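Local coordinates for protein paenibacillus xanthan lyase (Paenibacillus, PDB 6F2P) that cleaves the polysaccharide xanthan as a family 8 lyase, probably by beta-elimination at mannosyl-glucuronosyl linkages of its side chains, at residues T412-T417 with S557-Y562; V512-L517 with F599-F604; G534-S539 with G571-R576. One frame throughout, in Å; residues are numbered along the deposited sequence.

How the contacts relate
All three contacts lie in the family 8 super-sandwich region. Contacts 1 and 2 have centres about 11 Å apart and touch directly. Tyr561 OH probably hydrogen-bonds to Glu513 OE1 (2.7 Å), and Arg515 NH1 to Leu414 O (3.0 Å). Contacts 2 and 3 have centres about 10 Å apart and share one antiparallel sheet. There strand 595-607 lies between 508-516 and 566-578, with Thr601 N probably hydrogen-bonded to Leu572 O. Contacts 1 and 3 do not touch; their nearest atoms are about 10 Å apart. A bound methylpentanediol, probably from the crystallisation liquor, lies about 5 Å from the side chain of Glu574. Calcium ions lie about 12 Å from the side chain of Thr417 and about 11 Å from that of Phe604.

Contact 1 of 3, residues T412-T417 with S557-Y562; sequences TYLYNT and SDIGYY
The two segments belong to different antiparallel sheets and do not pair as strands. Leu414 CA is 9.3 Å from Ile559 CA in the strand portions. The chains draw closer at the loop ends, where Thr417 CA and Ser557 CA are 5.3 Å apart. Leu414 and Ile559 bridge the wider part tip to tip. Leu414 CG is anti to the backbone N (chi1 -179°), and CD2 is the branch that touches Ile559 CD1, at 3.5 Å. The same methyl also meets Ile559 CG2. Pro621 and Phe380 pack around Leu414. In the loops, the amide of Asn416 lies against Ser557, with OD1 3.3 Å from Ser557 CB. Asn416 OD1 accepts a hydrogen bond from Asp418 N within its own loop. Asn416 ND2 donates to a water at 3.0 Å, and that water donates to Asp558 O at 3.0 Å. Thr417 OG1 hydrogen-bonds across to Pro555 O, just before 557-562, while Ser557 OG bonds to Val554 O in its own loop. Within 412-417 and 557-562 the polar link thus runs through water; the direct bond is to Pro555, just outside. The strand ends meet through a small apolar contact, and the loops through packing on Ser557 and a water bridge.

Contact 2 of 3, residues V512-L517 with F599-F604; sequences VENRKL and FMTLWF
Strands 513-516 and 599-604 run antiparallel, with their axes 4.3 Å apart at closest approach. Arg515 and Met600 form a hydrogen-bonded pair: Arg515 N to Met600 O and Met600 N to Arg515 O are both 2.8 Å. At the other end the first strand bulges. Val512 N and Glu513 N both donate to Leu602 O, the second along an in-plane lone pair. Val512, one of the two bulge residues, points toward 599-604, and its CG2 meets the Phe604 ring obliquely, 3.4 Å from CE2. Glu513 CB rests against Leu602 CB. Beyond that carbon the Glu513 chain bends (chi2 49°), and OE2 curls back to accept from Asn514 N at 2.6 Å. Leu517 CD2 crosses obliquely to Met600 CB, while its CD1 lies over the Phe599-Met600 backbone. On the other face, Lys516 CG sits over the Phe599 ring, 4.2 Å from its centroid and offset toward the rim. The Lys516 ammonium goes on to Asn423 O and Ser420 O. Phe426, from helix 426-429, packs on both Lys516 and Phe599. Asn514 lies alongside Thr601, pointing the same way, with a weak polar contact between them; Asn514 ND2 bonds to Arg434 O. Val512 fits against Tyr561 and Phe563, and Glu513 and Arg515 against Ile559, all of strand 559-563, which belongs to another sheet. The arrangement is a classic beta bulge in an antiparallel pair, within the super-sandwich domain.

Contact 3 of 3, residues G534-S539 with G571-R576; sequences GSLGWS and GLREAR
Two backbone bonds join the loop to strand 571-576. Gly537 N donates to Arg573 O at 2.7 Å, nearly along the C=O axis. Arg573 N donates to Trp538 O at 2.9 Å, in the carbonyl plane. The Arg573 side chain then extends along the loop. Its CD lies near two carbonyls, 3.5 Å from Gly534 O and 3.6 Å from Ser535 O. With the chain bent at chi3 (-58°), Gly534 CA sits over the centre of one guanidinium face, 3.7 Å above the plane. The Trp538 ring crosses Arg573 obliquely, the ring and guanidinium planes 66° apart. Trp538 CZ3 packs 3.6 Å from Gly571 C, where a side chain on Gly571 would clash with the indole. Leu536 curls its CD2 onto the strand backbone, 4.0 Å from Glu574 C. In the second shell, Arg573 NH1 is anchored by Asn523 O and Gly521 O, while Leu525 touches both Arg573 and Trp538. An alanine at Arg573, lacking the guanidinium that bonds Asn523 O and Gly521 O, would probably loosen the hold on those carbonyls and the packing against Gly534. Glu574 OE1 forms a salt bridge with Arg576 NH1 within its own strand. The loop contains a type II beta turn from Ser535 to Trp538, and Gly537 takes the positive phi (107°). Gly537 and Trp538 both face Arg573, which makes this a G1 beta bulge leading into edge strand 539-543.

Contact 1 of 3, residues T412-T417 with S557-Y562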
# COMPACT_ATOMS: atom_id res chain seq x y z
N THR A 412 8.20 14.32 -3.45
CA THR A 412 8.81 14.16 -2.14
C THR A 412 8.71 15.44 -1.32
O THR A 412 8.96 16.54 -1.81
CB THR A 412 10.29 13.74 -2.27
OG1 THR A 412 11.03 14.79 -2.91
CG2 THR A 412 10.40 12.50 -3.11
N TYR A 413 8.34 15.28 -0.05
CA TYR A 413 8.29 16.41 0.87
C TYR A 413 9.35 16.23 1.94
O TYR A 413 9.39 15.18 2.59
CB TYR A 413 6.93 16.49 1.56
CG TYR A 413 5.76 16.86 0.68
CD1 TYR A 413 5.15 15.91 -0.12
CD2 TYR A 413 5.23 18.15 0.70
CE1 TYR A 413 4.06 16.23 -0.91
CE2 TYR A 413 4.13 18.49 -0.09
CZ TYR A 413 3.55 17.52 -0.89
OH TYR A 413 2.47 17.83 -1.68
N LEU A 414 10.20 17.23 2.14
CA LEU A 414 11.20 17.16 3.20
C LEU A 414 10.90 18.17 4.31
O LEU A 414 10.85 19.37 4.07
CB LEU A 414 12.60 17.40 2.64
CG LEU A 414 13.73 17.33 3.67
CD1 LEU A 414 13.91 15.91 4.22
CD2 LEU A 414 15.01 17.82 3.03
N TYR A 415 10.68 17.65 5.51
CA TYR A 415 10.28 18.48 6.64
C TYR A 415 11.44 18.65 7.61
O TYR A 415 12.10 17.68 7.97
CB TYR A 415 9.09 17.85 7.36
CG TYR A 415 7.82 17.87 6.54
CD1 TYR A 415 6.98 18.98 6.56
CD2 TYR A 415 7.47 16.79 5.74
CE1 TYR A 415 5.82 19.01 5.80
CE2 TYR A 415 6.32 16.81 4.98
CZ TYR A 415 5.50 17.93 5.01
OH TYR A 415 4.35 17.97 4.26
N ASN A 416 11.69 19.89 8.01
CA ASN A 416 12.72 20.16 9.01
C ASN A 416 12.35 21.34 9.90
O ASN A 416 11.18 21.58 10.14
CB ASN A 416 14.10 20.33 8.38
CG ASN A 416 14.12 21.35 7.27
OD1 ASN A 416 13.37 22.32 7.28
ND2 ASN A 416 14.99 21.13 6.29
N THR A 417 13.35 22.08 10.40
CA THR A 417 13.06 23.16 11.34
C THR A 417 12.47 24.40 10.66
O THR A 417 11.92 25.29 11.31
CB THR A 417 14.30 23.53 12.19
OG1 THR A 417 15.42 23.75 11.34
CG2 THR A 417 14.63 22.41 13.15
N SER A 557 17.89 23.37 9.32
CA SER A 557 17.25 23.17 8.02
C SER A 557 18.17 23.18 6.78
O SER A 557 17.70 23.35 5.66
CB SER A 557 16.10 24.16 7.83
OG SER A 557 16.56 25.49 7.94
N ASP A 558 19.47 22.99 6.98
CA ASP A 558 20.39 22.76 5.86
C ASP A 558 19.93 21.53 5.10
O ASP A 558 19.34 20.63 5.69
CB ASP A 558 21.80 22.47 6.36
CG ASP A 558 22.55 23.71 6.81
OD1 ASP A 558 21.92 24.76 7.05
OD2 ASP A 558 23.79 23.61 6.92
N ILE A 559 20.17 21.49 3.79
CA ILE A 559 19.96 20.25 3.03
C ILE A 559 21.18 19.93 2.15
O ILE A 559 21.70 20.79 1.45
CB ILE A 559 18.69 20.30 2.17
CG1 ILE A 559 17.50 20.83 2.99
CG2 ILE A 559 18.39 18.92 1.58
CD1 ILE A 559 16.24 21.03 2.18
N GLY A 560 21.63 18.68 2.22
CA GLY A 560 22.74 18.22 1.40
C GLY A 560 22.22 17.37 0.25
O GLY A 560 21.16 16.77 0.36
N TYR A 561 22.96 17.34 -0.86
CA TYR A 561 22.59 16.51 -2.00
C TYR A 561 23.85 15.85 -2.55
O TYR A 561 24.78 16.53 -2.97
CB TYR A 561 21.91 17.32 -3.10
CG TYR A 561 20.83 18.26 -2.62
CD1 TYR A 561 21.16 19.44 -1.96
CD2 TYR A 561 19.49 17.98 -2.85
CE1 TYR A 561 20.18 20.31 -1.52
CE2 TYR A 561 18.50 18.85 -2.41
CZ TYR A 561 18.86 20.01 -1.74
OH TYR A 561 17.92 20.89 -1.29
N TYR A 562 23.89 14.53 -2.55
CA TYR A 562 25.04 13.83 -3.07
C TYR A 562 24.62 13.16 -4.37
O TYR A 562 23.53 12.60 -4.46
CB TYR A 562 25.57 12.84 -2.03
CG TYR A 562 26.40 11.71 -2.58
CD1 TYR A 562 27.55 11.95 -3.33
CD2 TYR A 562 26.06 10.39 -2.33
CE1 TYR A 562 28.30 10.91 -3.84
CE2 TYR A 562 26.80 9.34 -2.82
CZ TYR A 562 27.92 9.61 -3.58
OH TYR A 562 28.66 8.55 -4.07
O HOH W 1 17.24 19.48 7.47

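Contact 2 of 3, residues V512-L517 with F599-F604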
# COMPACT_ATOMS: atom_id res chain seq x y z
N VAL A 512 15.00 17.48 -8.35
CA VAL A 512 15.69 17.12 -7.12
C VAL A 512 15.20 17.99 -5.97
O VAL A 512 14.95 17.50 -4.86
CB VAL A 512 17.22 17.25 -7.23
CG1 VAL A 512 17.87 17.18 -5.86
CG2 VAL A 512 17.78 16.18 -8.13
N GLU A 513 15.05 19.28 -6.24
CA GLU A 513 14.72 20.24 -5.20
C GLU A 513 13.91 21.39 -5.79
O GLU A 513 14.02 21.70 -6.98
CB GLU A 513 16.01 20.75 -4.56
CG GLU A 513 15.82 21.67 -3.37
CD GLU A 513 14.84 21.12 -2.34
OE1 GLU A 513 15.29 20.48 -1.37
OE2 GLU A 513 13.62 21.34 -2.50
N ASN A 514 13.06 21.99 -4.96
CA ASN A 514 12.43 23.26 -5.28
C ASN A 514 12.09 23.94 -3.97
O ASN A 514 10.95 23.94 -3.55
CB ASN A 514 11.19 23.08 -6.15
CG ASN A 514 10.80 24.36 -6.88
OD1 ASN A 514 11.24 25.44 -6.50
ND2 ASN A 514 9.98 24.24 -7.92
N ARG A 515 13.11 24.49 -3.31
CA ARG A 515 12.97 24.91 -1.92
C ARG A 515 12.67 26.39 -1.81
O ARG A 515 13.28 27.20 -2.50
CB ARG A 515 14.27 24.64 -1.17
CG ARG A 515 14.15 24.70 0.35
CD ARG A 515 13.54 23.41 0.88
NE ARG A 515 13.43 23.40 2.33
CZ ARG A 515 12.76 22.47 3.01
NH1 ARG A 515 12.15 21.50 2.35
NH2 ARG A 515 12.69 22.52 4.33
N LYS A 516 11.74 26.74 -0.93
CA LYS A 516 11.48 28.15 -0.65
C LYS A 516 12.57 28.71 0.25
O LYS A 516 12.96 28.07 1.22
CB LYS A 516 10.12 28.36 -0.01
CG LYS A 516 9.61 29.77 -0.15
CD LYS A 516 8.77 30.18 1.03
CE LYS A 516 7.59 29.26 1.19
NZ LYS A 516 6.99 29.45 2.53
N LEU A 517 13.05 29.91 -0.07
CA LEU A 517 14.19 30.49 0.62
C LEU A 517 13.77 31.58 1.60
O LEU A 517 12.58 31.85 1.77
CB LEU A 517 15.18 31.04 -0.41
CG LEU A 517 15.56 30.01 -1.48
CD1 LEU A 517 16.58 30.56 -2.46
CD2 LEU A 517 16.08 28.75 -0.81
N PHE A 599 12.82 30.96 -4.48
CA PHE A 599 13.00 29.52 -4.59
C PHE A 599 14.35 29.10 -5.16
O PHE A 599 14.90 29.76 -6.04
CB PHE A 599 11.90 28.91 -5.47
CG PHE A 599 10.53 28.92 -4.85
CD1 PHE A 599 9.71 30.04 -4.96
CD2 PHE A 599 10.06 27.81 -4.17
CE1 PHE A 599 8.44 30.05 -4.38
CE2 PHE A 599 8.78 27.81 -3.60
CZ PHE A 599 7.98 28.93 -3.71
N MET A 600 14.88 28.00 -4.64
CA MET A 600 16.04 27.32 -5.21
C MET A 600 15.59 26.02 -5.84
O MET A 600 15.14 25.11 -5.15
CB MET A 600 17.08 27.02 -4.14
CG MET A 600 18.21 26.12 -4.64
SD MET A 600 19.11 26.87 -6.02
CE MET A 600 19.86 28.26 -5.18
N THR A 601 15.71 25.93 -7.16
CA THR A 601 15.25 24.76 -7.89
C THR A 601 16.42 23.99 -8.50
O THR A 601 17.23 24.56 -9.24
CB THR A 601 14.30 25.20 -9.01
OG1 THR A 601 13.37 26.14 -8.49
CG2 THR A 601 13.55 24.01 -9.57
N LEU A 602 16.52 22.70 -8.17
CA LEU A 602 17.56 21.84 -8.73
C LEU A 602 16.89 20.68 -9.47
O LEU A 602 15.95 20.09 -8.95
CB LEU A 602 18.45 21.29 -7.61
CG LEU A 602 19.05 22.30 -6.62
CD1 LEU A 602 19.78 21.59 -5.50
CD2 LEU A 602 19.99 23.27 -7.32
N TRP A 603 17.37 20.36 -10.67
CA TRP A 603 16.77 19.24 -11.41
C TRP A 603 17.66 18.57 -12.47
O TRP A 603 18.74 19.05 -12.79
CB TRP A 603 15.43 19.65 -12.03
CG TRP A 603 15.51 20.57 -13.22
CD1 TRP A 603 15.33 20.23 -14.53
CD2 TRP A 603 15.74 21.99 -13.21
NE1 TRP A 603 15.45 21.34 -15.33
CE2 TRP A 603 15.71 22.43 -14.54
CE3 TRP A 603 15.98 22.93 -12.19
CZ2 TRP A 603 15.90 23.77 -14.89
CZ3 TRP A 603 16.18 24.25 -12.55
CH2 TRP A 603 16.14 24.66 -13.88
N PHE A 604 17.19 17.44 -12.98
CA PHE A 604 17.85 16.72 -14.06
C PHE A 604 17.07 16.93 -15.35
O PHE A 604 15.84 16.97 -15.35
CB PHE A 604 17.89 15.22 -13.79
CG PHE A 604 18.61 14.83 -12.53
CD1 PHE A 604 19.96 15.11 -12.37
CD2 PHE A 604 17.95 14.14 -11.52
CE1 PHE A 604 20.63 14.73 -11.22
CE2 PHE A 604 18.62 13.75 -10.36
CZ PHE A 604 19.96 14.05 -10.21

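Contact 3 of 3, residues G534-S539 with G571-R576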
# COMPACT_ATOMS: atom_id res chain seq x y z
N GLY A 534 24.84 34.26 -4.82
CA GLY A 534 23.60 34.17 -4.05
C GLY A 534 22.50 35.11 -4.51
O GLY A 534 21.49 35.30 -3.82
N SER A 535 22.67 35.70 -5.68
CA SER A 535 21.74 36.71 -6.16
C SER A 535 20.60 36.10 -6.98
O SER A 535 20.79 35.14 -7.72
CB SER A 535 22.48 37.76 -6.99
OG SER A 535 23.06 37.17 -8.14
N LEU A 536 19.41 36.69 -6.82
CA LEU A 536 18.23 36.27 -7.57
C LEU A 536 18.46 36.43 -9.06
O LEU A 536 19.05 37.41 -9.49
CB LEU A 536 17.02 37.08 -7.14
CG LEU A 536 16.67 36.93 -5.66
CD1 LEU A 536 15.68 37.99 -5.24
CD2 LEU A 536 16.10 35.55 -5.44
N GLY A 537 17.99 35.47 -9.84
CA GLY A 537 18.22 35.46 -11.27
C GLY A 537 19.23 34.41 -11.66
O GLY A 537 19.28 34.00 -12.83
N TRP A 538 20.04 33.98 -10.69
CA TRP A 538 21.07 32.96 -10.91
C TRP A 538 20.54 31.69 -11.56
O TRP A 538 19.51 31.15 -11.16
CB TRP A 538 21.76 32.59 -9.60
CG TRP A 538 22.78 31.51 -9.78
CD1 TRP A 538 24.08 31.65 -10.19
CD2 TRP A 538 22.59 30.11 -9.56
NE1 TRP A 538 24.70 30.43 -10.24
CE2 TRP A 538 23.81 29.46 -9.85
CE3 TRP A 538 21.50 29.33 -9.15
CZ2 TRP A 538 23.97 28.09 -9.74
CZ3 TRP A 538 21.66 27.96 -9.03
CH2 TRP A 538 22.89 27.36 -9.33
N SER A 539 21.28 31.21 -12.56
CA SER A 539 20.85 30.08 -13.36
C SER A 539 22.04 29.46 -14.11
O SER A 539 22.76 30.15 -14.83
CB SER A 539 19.79 30.53 -14.36
OG SER A 539 19.34 29.45 -15.15
N GLY A 571 20.28 24.43 -12.20
CA GLY A 571 19.96 25.19 -11.00
C GLY A 571 19.34 26.54 -11.33
O GLY A 571 19.66 27.15 -12.35
N LEU A 572 18.45 27.00 -10.46
CA LEU A 572 17.78 28.28 -10.66
C LEU A 572 17.40 28.90 -9.32
O LEU A 572 16.64 28.30 -8.55
CB LEU A 572 16.54 28.10 -11.52
CG LEU A 572 15.64 29.34 -11.68
CD1 LEU A 572 16.40 30.49 -12.34
CD2 LEU A 572 14.39 29.02 -12.48
N ARG A 573 17.93 30.08 -9.04
CA ARG A 573 17.52 30.86 -7.89
C ARG A 573 16.71 32.08 -8.37
O ARG A 573 17.26 32.98 -9.00
CB ARG A 573 18.74 31.31 -7.09
CG ARG A 573 18.40 32.04 -5.81
CD ARG A 573 19.61 32.75 -5.25
NE ARG A 573 20.70 31.83 -4.99
CZ ARG A 573 21.01 31.35 -3.79
NH1 ARG A 573 20.29 31.71 -2.73
NH2 ARG A 573 22.03 30.51 -3.65
N GLU A 574 15.41 32.09 -8.12
CA GLU A 574 14.57 33.16 -8.65
C GLU A 574 13.49 33.57 -7.66
O GLU A 574 13.19 32.82 -6.72
CB GLU A 574 13.93 32.75 -9.97
CG GLU A 574 13.00 31.56 -9.85
CD GLU A 574 12.21 31.31 -11.10
OE1 GLU A 574 11.32 30.44 -11.09
OE2 GLU A 574 12.48 31.99 -12.11
N ALA A 575 12.94 34.76 -7.88
CA ALA A 575 11.77 35.23 -7.14
C ALA A 575 10.54 34.89 -7.96
O ALA A 575 10.53 35.04 -9.19
CB ALA A 575 11.84 36.73 -6.90
N ARG A 576 9.49 34.42 -7.30
CA ARG A 576 8.30 34.05 -8.03
C ARG A 576 7.06 34.75 -7.49
O ARG A 576 6.94 34.97 -6.29
CB ARG A 576 8.12 32.54 -8.05
CG ARG A 576 9.19 31.85 -8.86
CD ARG A 576 8.95 30.37 -8.94
NE ARG A 576 7.67 30.05 -9.56
CZ ARG A 576 7.51 29.81 -10.86
NH1 ARG A 576 8.56 29.87 -11.67
NH2 ARG A 576 6.31 29.51 -11.34